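Local coordinates for putative carboxynorspermidine decarboxylase protein (Sinorhizobium meliloti, PDB 3MT1) that probably decarboxylates carboxynorspermidine and carboxyspermidine with the help of pyridoxal 5'-phosphate, giving norspermidine and spermidine, at residues B[32-37]-B[43-48]; B[66-71]-B[90-95]; B[99-104]-B[150-155]. One frame throughout, in Å; residues are numbered along the deposited sequence.

How the interactions relate
Following the chain from the N terminus, interaction 1 closes a short loop of five residues: strand 31-35, the first of the eight-stranded parallel barrel, meets helix 45-49, which leads on to strand 54-57. Interaction 2 then closes a larger loop that holds strand 73-77, bringing the C-terminal ends of helices 60-70 and 83-92 together. Interaction 3 closes the longest, from the start of helix 101-107 to the loop before strand 158-160. The three run in series, none nested or crossed. Interactions 1 and 2 touch through Phe-45 and Phe-70; interaction 3 follows interaction 2 directly in sequence but lies farther round the barrel. Segments of all three come near the second subunit.

Interaction 1: residues B[32-37]-B[43-48]; sequences ALLALK and SVFDLM
Leu-34 pushes its forked end into a hollow formed by Phe-45 and Met-48 (a selenomethionine), and this wedge makes up most of the contact. The bump is CD2, which touches Phe-45 CE1 at 3.6 Å and also meets the terminal methyl of Met-48. That methyl, CE, is a bump in its own right: it settles into the cleft between the two branches of Leu-34, 3.8 Å from CD1 as well as from CD2. A bend in the Met-48 chain, with chi3 at 80°, turns CE toward the leucine, while the selenium stays a little farther back, 4.1 Å from Leu-34 CD2. Leu-34 and each of its two partners cross at about a right angle. Its CG lies opposite the backbone N (chi1 174°), which sends the fork toward the helix. Just past the end of the strand, Leu-36 adds a second, smaller bump, its CD2 resting 3.8 Å from Phe-45 CZ. The ring thus receives two leucine methyls, both approaching obliquely. All four residues are buried and the interface is purely apolar. The contact fastens the first half of a beta-alpha-beta unit, strand 31-35 to helix 45-49, with strand 54-57 following. Phe-70 of helix 60-70 stacks edge-to-face with Phe-45 and touches Leu-34, helix 233-236 packs against Leu-34 and Met-48, and helix 11-28 meets Met-48 through Met-18.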
loop_
_atom_site.group_PDB
_atom_site.type_symbol
_atom_site.label_atom_id
_atom_site.label_comp_id
_atom_site.label_asym_id
_atom_site.label_seq_id
_atom_site.Cartn_x
_atom_site.Cartn_y
_atom_site.Cartn_z
ATOM N N ALA B 32 -9.344 26.165 -9.747
ATOM C CA ALA B 32 -9.190 24.720 -9.622
ATOM C C ALA B 32 -7.799 24.396 -9.124
ATOM O O ALA B 32 -6.794 24.913 -9.676
ATOM C CB ALA B 32 -9.405 24.031 -10.978
ATOM N N LEU B 33 -7.745 23.527 -8.110
ATOM C CA LEU B 33 -6.491 23.074 -7.528
ATOM C C LEU B 33 -6.372 21.556 -7.656
ATOM O O LEU B 33 -7.326 20.826 -7.384
ATOM C CB LEU B 33 -6.410 23.488 -6.069
ATOM C CG LEU B 33 -6.810 24.903 -5.681
ATOM C CD1 LEU B 33 -6.915 25.061 -4.161
ATOM C CD2 LEU B 33 -5.831 25.894 -6.229
ATOM N N LEU B 34 -5.208 21.075 -8.086
ATOM C CA LEU B 34 -4.992 19.631 -8.176
ATOM C C LEU B 34 -4.945 19.061 -6.761
ATOM O O LEU B 34 -4.178 19.547 -5.948
ATOM C CB LEU B 34 -3.663 19.341 -8.893
ATOM C CG LEU B 34 -3.148 17.899 -8.997
ATOM C CD1 LEU B 34 -4.192 16.980 -9.696
ATOM C CD2 LEU B 34 -1.800 17.831 -9.710
ATOM N N ALA B 35 -5.745 18.051 -6.458
ATOM C CA ALA B 35 -5.614 17.373 -5.134
ATOM C C ALA B 35 -4.454 16.384 -5.133
ATOM O O ALA B 35 -4.539 15.341 -5.788
ATOM C CB ALA B 35 -6.907 16.685 -4.717
ATOM N N LEU B 36 -3.363 16.735 -4.440
ATOM C CA LEU B 36 -2.151 15.918 -4.467
ATOM C C LEU B 36 -2.323 14.511 -3.852
ATOM O O LEU B 36 -1.581 13.616 -4.189
ATOM C CB LEU B 36 -0.973 16.664 -3.885
ATOM C CG LEU B 36 -0.520 17.939 -4.634
ATOM C CD1 LEU B 36 0.804 18.483 -4.078
ATOM C CD2 LEU B 36 -0.337 17.656 -6.120
ATOM N N LYS B 37 -3.343 14.294 -3.014
ATOM C CA LYS B 37 -3.594 12.951 -2.479
ATOM C C LYS B 37 -3.950 11.939 -3.581
ATOM O O LYS B 37 -3.674 10.739 -3.453
ATOM C CB LYS B 37 -4.607 12.944 -1.327
ATOM C CG LYS B 37 -6.016 13.247 -1.719
ATOM C CD LYS B 37 -6.980 13.342 -0.512
ATOM C CE LYS B 37 -8.335 13.899 -1.003
ATOM N NZ LYS B 37 -9.275 14.264 0.131
ATOM N N SER B 43 6.508 15.283 -12.553
ATOM C CA SER B 43 7.114 15.530 -13.858
ATOM C C SER B 43 6.142 16.021 -14.947
ATOM O O SER B 43 6.601 16.440 -16.041
ATOM C CB SER B 43 7.820 14.279 -14.378
ATOM O OG SER B 43 6.884 13.226 -14.486
ATOM N N VAL B 44 4.828 15.946 -14.674
ATOM C CA VAL B 44 3.837 16.470 -15.592
ATOM C C VAL B 44 3.188 17.756 -15.073
ATOM O O VAL B 44 2.283 18.293 -15.709
ATOM C CB VAL B 44 2.749 15.398 -16.039
ATOM C CG1 VAL B 44 3.399 14.164 -16.691
ATOM C CG2 VAL B 44 1.805 15.008 -14.898
ATOM N N PHE B 45 3.652 18.272 -13.940
ATOM C CA PHE B 45 3.125 19.538 -13.460
ATOM C C PHE B 45 3.314 20.715 -14.434
ATOM O O PHE B 45 2.460 21.594 -14.534
ATOM C CB PHE B 45 3.724 19.899 -12.108
ATOM C CG PHE B 45 3.234 19.049 -10.975
ATOM C CD1 PHE B 45 2.213 18.132 -11.153
ATOM C CD2 PHE B 45 3.784 19.186 -9.716
ATOM C CE1 PHE B 45 1.783 17.366 -10.110
ATOM C CE2 PHE B 45 3.318 18.404 -8.652
ATOM C CZ PHE B 45 2.334 17.512 -8.864
ATOM N N ASP B 46 4.432 20.729 -15.144
ATOM C CA ASP B 46 4.698 21.765 -16.137
ATOM C C ASP B 46 3.607 21.791 -17.167
ATOM O O ASP B 46 3.178 22.867 -17.581
ATOM C CB ASP B 46 6.084 21.603 -16.785
ATOM C CG ASP B 46 7.211 22.123 -15.870
ATOM O OD1 ASP B 46 6.909 23.026 -15.047
ATOM O OD2 ASP B 46 8.383 21.637 -15.945
ATOM N N LEU B 47 3.125 20.617 -17.556
ATOM C CA LEU B 47 1.998 20.579 -18.466
ATOM C C LEU B 47 0.687 21.059 -17.822
ATOM O O LEU B 47 -0.022 21.826 -18.437
ATOM C CB LEU B 47 1.867 19.225 -19.177
ATOM C CG LEU B 47 0.521 18.904 -19.841
ATOM C CD1 LEU B 47 0.326 19.637 -21.187
ATOM C CD2 LEU B 47 0.388 17.403 -20.026
HETATM N N MSE B 48 0.404 20.682 -16.579
HETATM C CA MSE B 48 -0.865 21.046 -15.939
HETATM C C MSE B 48 -0.944 22.501 -15.438
HETATM O O MSE B 48 -2.034 23.076 -15.368
HETATM C CB MSE B 48 -1.164 20.089 -14.777
HETATM C CG MSE B 48 -1.222 18.667 -15.196
HETATM SE SE MSE B 48 -1.210 17.402 -13.743
HETATM C CE MSE B 48 -3.050 17.519 -13.256
#

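Interaction 2: residues B[66-71]-B[90-95]; sequences GRERFG and VSHADK
Arg-67 and Asp-94 form the one salt bridge of this contact, NH2 to OD2 at 2.8 Å, with an N-H...O angle of 145°. The acceptor lies in the guanidinium plane, at its edge, but the nitrogen comes in from above the carboxylate plane, and the two planes are 55° apart. Asp-94 OD2 also takes the backbone N of Thr-74, so the carboxylate is held from two sources. Hydrogen bonding to the backbone is looser: Arg-67 NE gives a weak bond to His-92 O, 3.2 Å long and poorly aligned, while Thr-74 OG1 also bonds that carbonyl. The remaining guanidinium nitrogen, NH1, bonds Lys-72 O, so the group is gripped from several directions. Bends at chi2 and chi3 fold the arginine chain back to bring it there.

Van der Waals packing comes next. The aliphatic part of Arg-67 lies along the imidazole edge, CG 3.8 Å from His-92 ND1. Glu-68 approaches the ring more distantly, OE2 standing 4.1 Å from His-92 CE1; its carboxylate pairs chiefly with Arg-64, and His-92 NE2 makes a weak bond to Glu-88.

The contact lies at the surface, where the C-terminal ends of helices 60-70 and 83-92 come together on the outside of the barrel, with strand 73-77 reaching both through Thr-74.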
loop_
_atom_site.group_PDB
_atom_site.type_symbol
_atom_site.label_atom_id
_atom_site.label_comp_id
_atom_site.label_asym_id
_atom_site.label_seq_id
_atom_site.Cartn_x
_atom_site.Cartn_y
_atom_site.Cartn_z
ATOM N N GLY B 66 3.744 20.778 -3.646
ATOM C CA GLY B 66 2.908 21.663 -4.454
ATOM C C GLY B 66 3.579 23.019 -4.606
ATOM O O GLY B 66 3.606 23.572 -5.704
ATOM N N ARG B 67 4.120 23.554 -3.500
ATOM C CA ARG B 67 4.860 24.806 -3.549
ATOM C C ARG B 67 6.093 24.697 -4.424
ATOM O O ARG B 67 6.241 25.497 -5.339
ATOM C CB ARG B 67 5.208 25.349 -2.152
ATOM C CG ARG B 67 6.181 26.574 -2.129
ATOM C CD ARG B 67 5.694 27.836 -2.894
ATOM N NE ARG B 67 4.525 28.445 -2.252
ATOM C CZ ARG B 67 3.378 28.775 -2.863
ATOM N NH1 ARG B 67 3.207 28.583 -4.177
ATOM N NH2 ARG B 67 2.382 29.307 -2.154
ATOM N N GLU B 68 6.947 23.705 -4.178
ATOM C CA GLU B 68 8.222 23.609 -4.908
ATOM C C GLU B 68 8.133 23.196 -6.357
ATOM O O GLU B 68 8.941 23.625 -7.144
ATOM C CB GLU B 68 9.223 22.719 -4.172
ATOM C CG GLU B 68 9.619 23.346 -2.826
ATOM C CD GLU B 68 10.655 22.566 -2.038
ATOM O OE1 GLU B 68 11.149 21.529 -2.543
ATOM O OE2 GLU B 68 10.971 22.987 -0.905
ATOM N N ARG B 69 7.167 22.375 -6.740
ATOM C CA ARG B 69 7.177 21.857 -8.110
ATOM C C ARG B 69 5.940 22.279 -8.866
ATOM O O ARG B 69 5.867 22.108 -10.064
ATOM C CB ARG B 69 7.195 20.310 -8.140
ATOM C CG ARG B 69 8.341 19.599 -7.533
ATOM C CD ARG B 69 9.615 19.927 -8.200
ATOM N NE ARG B 69 10.699 19.213 -7.571
ATOM C CZ ARG B 69 11.921 19.102 -8.090
ATOM N NH1 ARG B 69 12.211 19.664 -9.272
ATOM N NH2 ARG B 69 12.850 18.404 -7.426
ATOM N N PHE B 70 4.913 22.740 -8.181
ATOM C CA PHE B 70 3.736 23.126 -8.927
ATOM C C PHE B 70 3.606 24.623 -8.993
ATOM O O PHE B 70 3.318 25.154 -10.052
ATOM C CB PHE B 70 2.466 22.485 -8.375
ATOM C CG PHE B 70 1.291 22.558 -9.330
ATOM C CD1 PHE B 70 0.654 23.771 -9.594
ATOM C CD2 PHE B 70 0.837 21.420 -9.970
ATOM C CE1 PHE B 70 -0.394 23.826 -10.486
ATOM C CE2 PHE B 70 -0.250 21.463 -10.842
ATOM C CZ PHE B 70 -0.865 22.644 -11.096
ATOM N N GLY B 71 3.843 25.303 -7.869
ATOM C CA GLY B 71 3.769 26.759 -7.810
ATOM C C GLY B 71 2.341 27.254 -7.763
ATOM O O GLY B 71 1.417 26.467 -7.520
ATOM N N VAL B 90 2.852 26.435 7.272
ATOM C CA VAL B 90 2.444 27.828 7.082
ATOM C C VAL B 90 3.322 28.565 6.078
ATOM O O VAL B 90 2.829 29.336 5.264
ATOM C CB VAL B 90 2.339 28.620 8.418
ATOM C CG1 VAL B 90 2.272 30.153 8.158
ATOM C CG2 VAL B 90 1.100 28.163 9.190
ATOM N N SER B 91 4.617 28.313 6.111
ATOM C CA SER B 91 5.506 28.979 5.185
ATOM C C SER B 91 5.374 28.524 3.736
ATOM O O SER B 91 5.815 29.220 2.872
ATOM C CB SER B 91 6.946 28.834 5.628
ATOM O OG SER B 91 7.314 27.493 5.521
ATOM N N HIS B 92 4.770 27.376 3.461
ATOM C CA HIS B 92 4.577 26.937 2.059
ATOM C C HIS B 92 3.192 27.325 1.552
ATOM O O HIS B 92 3.015 27.503 0.363
ATOM C CB HIS B 92 4.738 25.407 1.858
ATOM C CG HIS B 92 6.128 24.883 2.073
ATOM N ND1 HIS B 92 7.191 25.226 1.268
ATOM C CD2 HIS B 92 6.618 24.003 2.979
ATOM C CE1 HIS B 92 8.283 24.607 1.692
ATOM N NE2 HIS B 92 7.961 23.858 2.729
ATOM N N ALA B 93 2.226 27.454 2.455
ATOM C CA ALA B 93 0.825 27.591 2.069
ATOM C C ALA B 93 0.387 29.044 1.903
ATOM O O ALA B 93 0.879 29.920 2.603
ATOM C CB ALA B 93 -0.070 26.891 3.092
ATOM N N ASP B 94 -0.549 29.291 0.990
ATOM C CA ASP B 94 -1.246 30.578 0.894
ATOM C C ASP B 94 -2.538 30.579 1.684
ATOM O O ASP B 94 -2.976 31.595 2.195
ATOM C CB ASP B 94 -1.560 30.871 -0.560
ATOM C CG ASP B 94 -0.311 31.096 -1.365
ATOM O OD1 ASP B 94 0.503 31.940 -0.938
ATOM O OD2 ASP B 94 -0.126 30.423 -2.401
ATOM N N LYS B 95 -3.151 29.418 1.772
ATOM C CA LYS B 95 -4.310 29.231 2.587
ATOM C C LYS B 95 -4.060 27.989 3.415
ATOM O O LYS B 95 -3.334 27.058 2.988
ATOM C CB LYS B 95 -5.560 29.127 1.710
ATOM C CG LYS B 95 -5.879 30.483 1.061
ATOM C CD LYS B 95 -7.221 30.516 0.360
ATOM C CE LYS B 95 -7.493 31.823 -0.394
ATOM N NZ LYS B 95 -6.505 31.998 -1.512
#

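Interaction 3: residues B[99-104]-B[150-155]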
loop_
_atom_site.group_PDB
_atom_site.type_symbol
_atom_site.label_atom_id
_atom_site.label_comp_id
_atom_site.label_asym_id
_atom_site.label_seq_id
_atom_site.Cartn_x
_atom_site.Cartn_y
_atom_site.Cartn_z
ATOM N N ASN B 99 -9.540 21.499 10.594
ATOM C CA ASN B 99 -10.612 20.527 10.682
ATOM C C ASN B 99 -11.657 20.879 11.737
ATOM O O ASN B 99 -12.804 20.444 11.658
ATOM C CB ASN B 99 -10.020 19.145 10.962
ATOM C CG ASN B 99 -10.994 18.024 10.663
ATOM O OD1 ASN B 99 -11.378 17.825 9.510
ATOM N ND2 ASN B 99 -11.400 17.284 11.700
ATOM N N SER B 100 -11.257 21.672 12.717
ATOM C CA SER B 100 -12.064 21.866 13.913
ATOM C C SER B 100 -11.694 23.194 14.529
ATOM O O SER B 100 -10.609 23.727 14.257
ATOM C CB SER B 100 -11.789 20.744 14.914
ATOM O OG SER B 100 -10.458 20.857 15.398
ATOM N N ILE B 101 -12.595 23.716 15.361
ATOM C CA ILE B 101 -12.398 24.985 16.062
ATOM C C ILE B 101 -11.133 24.918 16.903
ATOM O O ILE B 101 -10.279 25.805 16.843
ATOM C CB ILE B 101 -13.642 25.347 16.910
ATOM C CG1 ILE B 101 -14.643 26.087 16.028
ATOM C CG2 ILE B 101 -13.272 26.220 18.128
ATOM C CD1 ILE B 101 -16.104 25.705 16.260
ATOM N N SER B 102 -11.018 23.832 17.654
ATOM C CA SER B 102 -9.880 23.588 18.506
ATOM C C SER B 102 -8.526 23.637 17.760
ATOM O O SER B 102 -7.575 24.255 18.248
ATOM C CB SER B 102 -10.084 22.249 19.211
ATOM O OG SER B 102 -9.028 22.003 20.111
ATOM N N GLN B 103 -8.444 22.998 16.589
ATOM C CA GLN B 103 -7.245 23.094 15.737
ATOM C C GLN B 103 -6.979 24.542 15.360
ATOM O O GLN B 103 -5.826 25.009 15.372
ATOM C CB GLN B 103 -7.399 22.276 14.451
ATOM C CG GLN B 103 -7.196 20.782 14.611
ATOM C CD GLN B 103 -5.769 20.402 14.434
ATOM O OE1 GLN B 103 -5.180 20.669 13.388
ATOM N NE2 GLN B 103 -5.186 19.770 15.454
ATOM N N LEU B 104 -8.046 25.258 15.030
ATOM C CA LEU B 104 -7.899 26.658 14.650
ATOM C C LEU B 104 -7.426 27.514 15.816
ATOM O O LEU B 104 -6.498 28.301 15.672
ATOM C CB LEU B 104 -9.201 27.187 14.054
ATOM C CG LEU B 104 -9.439 28.678 13.995
ATOM C CD1 LEU B 104 -8.561 29.312 12.965
ATOM C CD2 LEU B 104 -10.911 28.890 13.687
ATOM N N GLU B 150 -19.621 30.647 14.807
ATOM C CA GLU B 150 -19.785 32.078 14.942
ATOM C C GLU B 150 -18.866 32.745 15.960
ATOM O O GLU B 150 -18.425 33.885 15.752
ATOM C CB GLU B 150 -21.231 32.388 15.280
ATOM C CG GLU B 150 -22.092 32.716 14.080
ATOM C CD GLU B 150 -22.947 33.944 14.324
ATOM O OE1 GLU B 150 -22.413 35.080 14.226
ATOM O OE2 GLU B 150 -24.150 33.765 14.618
ATOM N N ARG B 151 -18.577 32.041 17.055
ATOM C CA ARG B 151 -17.708 32.585 18.099
ATOM C C ARG B 151 -16.265 32.780 17.600
ATOM O O ARG B 151 -15.446 33.455 18.234
ATOM C CB ARG B 151 -17.749 31.721 19.364
ATOM C CG ARG B 151 -17.633 32.562 20.630
ATOM C CD ARG B 151 -17.376 31.727 21.852
ATOM N NE ARG B 151 -16.170 32.167 22.558
ATOM C CZ ARG B 151 -15.000 31.524 22.508
ATOM N NH1 ARG B 151 -13.952 31.987 23.179
ATOM N NH2 ARG B 151 -14.875 30.411 21.794
ATOM N N VAL B 152 -15.971 32.214 16.440
ATOM C CA VAL B 152 -14.608 32.204 15.967
ATOM C C VAL B 152 -14.436 32.831 14.554
ATOM O O VAL B 152 -13.385 32.724 13.928
ATOM C CB VAL B 152 -14.035 30.795 16.154
ATOM C CG1 VAL B 152 -14.352 29.907 14.958
ATOM C CG2 VAL B 152 -12.559 30.863 16.443
HETATM N N MSE B 153 -15.465 33.556 14.118
HETATM C CA MSE B 153 -15.507 34.222 12.812
HETATM C C MSE B 153 -14.512 35.371 12.625
HETATM O O MSE B 153 -14.183 35.721 11.510
HETATM C CB MSE B 153 -16.926 34.721 12.543
HETATM C CG MSE B 153 -17.916 33.611 12.272
HETATM SE SE MSE B 153 -17.749 32.851 10.468
HETATM C CE MSE B 153 -18.712 34.198 9.494
ATOM N N ASP B 154 -14.032 35.954 13.716
ATOM C CA ASP B 154 -13.040 37.025 13.623
ATOM C C ASP B 154 -11.632 36.492 13.319
ATOM O O ASP B 154 -10.670 37.254 13.254
ATOM C CB ASP B 154 -13.038 37.876 14.924
ATOM N N ARG B 155 -11.512 35.179 13.138
ATOM C CA ARG B 155 -10.204 34.559 12.976
ATOM C C ARG B 155 -10.088 33.800 11.658
ATOM O O ARG B 155 -8.996 33.394 11.267
ATOM C CB ARG B 155 -9.909 33.615 14.145
ATOM C CG ARG B 155 -10.367 34.129 15.497
ATOM C CD ARG B 155 -9.917 33.218 16.607
ATOM N NE ARG B 155 -8.522 33.451 16.959
ATOM C CZ ARG B 155 -7.836 32.741 17.853
ATOM N NH1 ARG B 155 -8.402 31.722 18.503
ATOM N NH2 ARG B 155 -6.563 33.045 18.096
#
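Leu-104, which faces Val-152 across the contact, is held by the shortest sound polar bond within the two segments, from its N to Ser-100 O at 3.1 Å. Ser-100 is the N-cap of the helix beginning at Ile-101: its OG accepts from Gln-103 N at 3.2 Å with a nearly straight N-H...O angle of 164°. From this capped first turn, Leu-104 and Val-152 reach toward each other tip to tip, the leucine CD2 sitting 3.8 Å from both valine methyls, CG1 and CG2. The leucine CG is opposite its backbone N (chi1 161°), which carries the branch out to the valine. In the barrel of this fold-type III decarboxylase, helix 101-107 follows strand 95-98, and the loop carrying Val-152 runs from helix 146-150 into strand 158-160, so the contact ties together two successive strand-to-strand connections, those before and after strand 115-119. Val-152 CG1 is shared: Ile-101 slides past the valine in the opposite direction, its CG1 4.0 Å from that same methyl. Two overlapping type I turns, Glu-150 to Met-153 and Val-152 to Arg-155, shape the loop. The other leucine branch, CD1, comes within 4.4 Å of Arg-155 O, which accepts from Arg-116 NE.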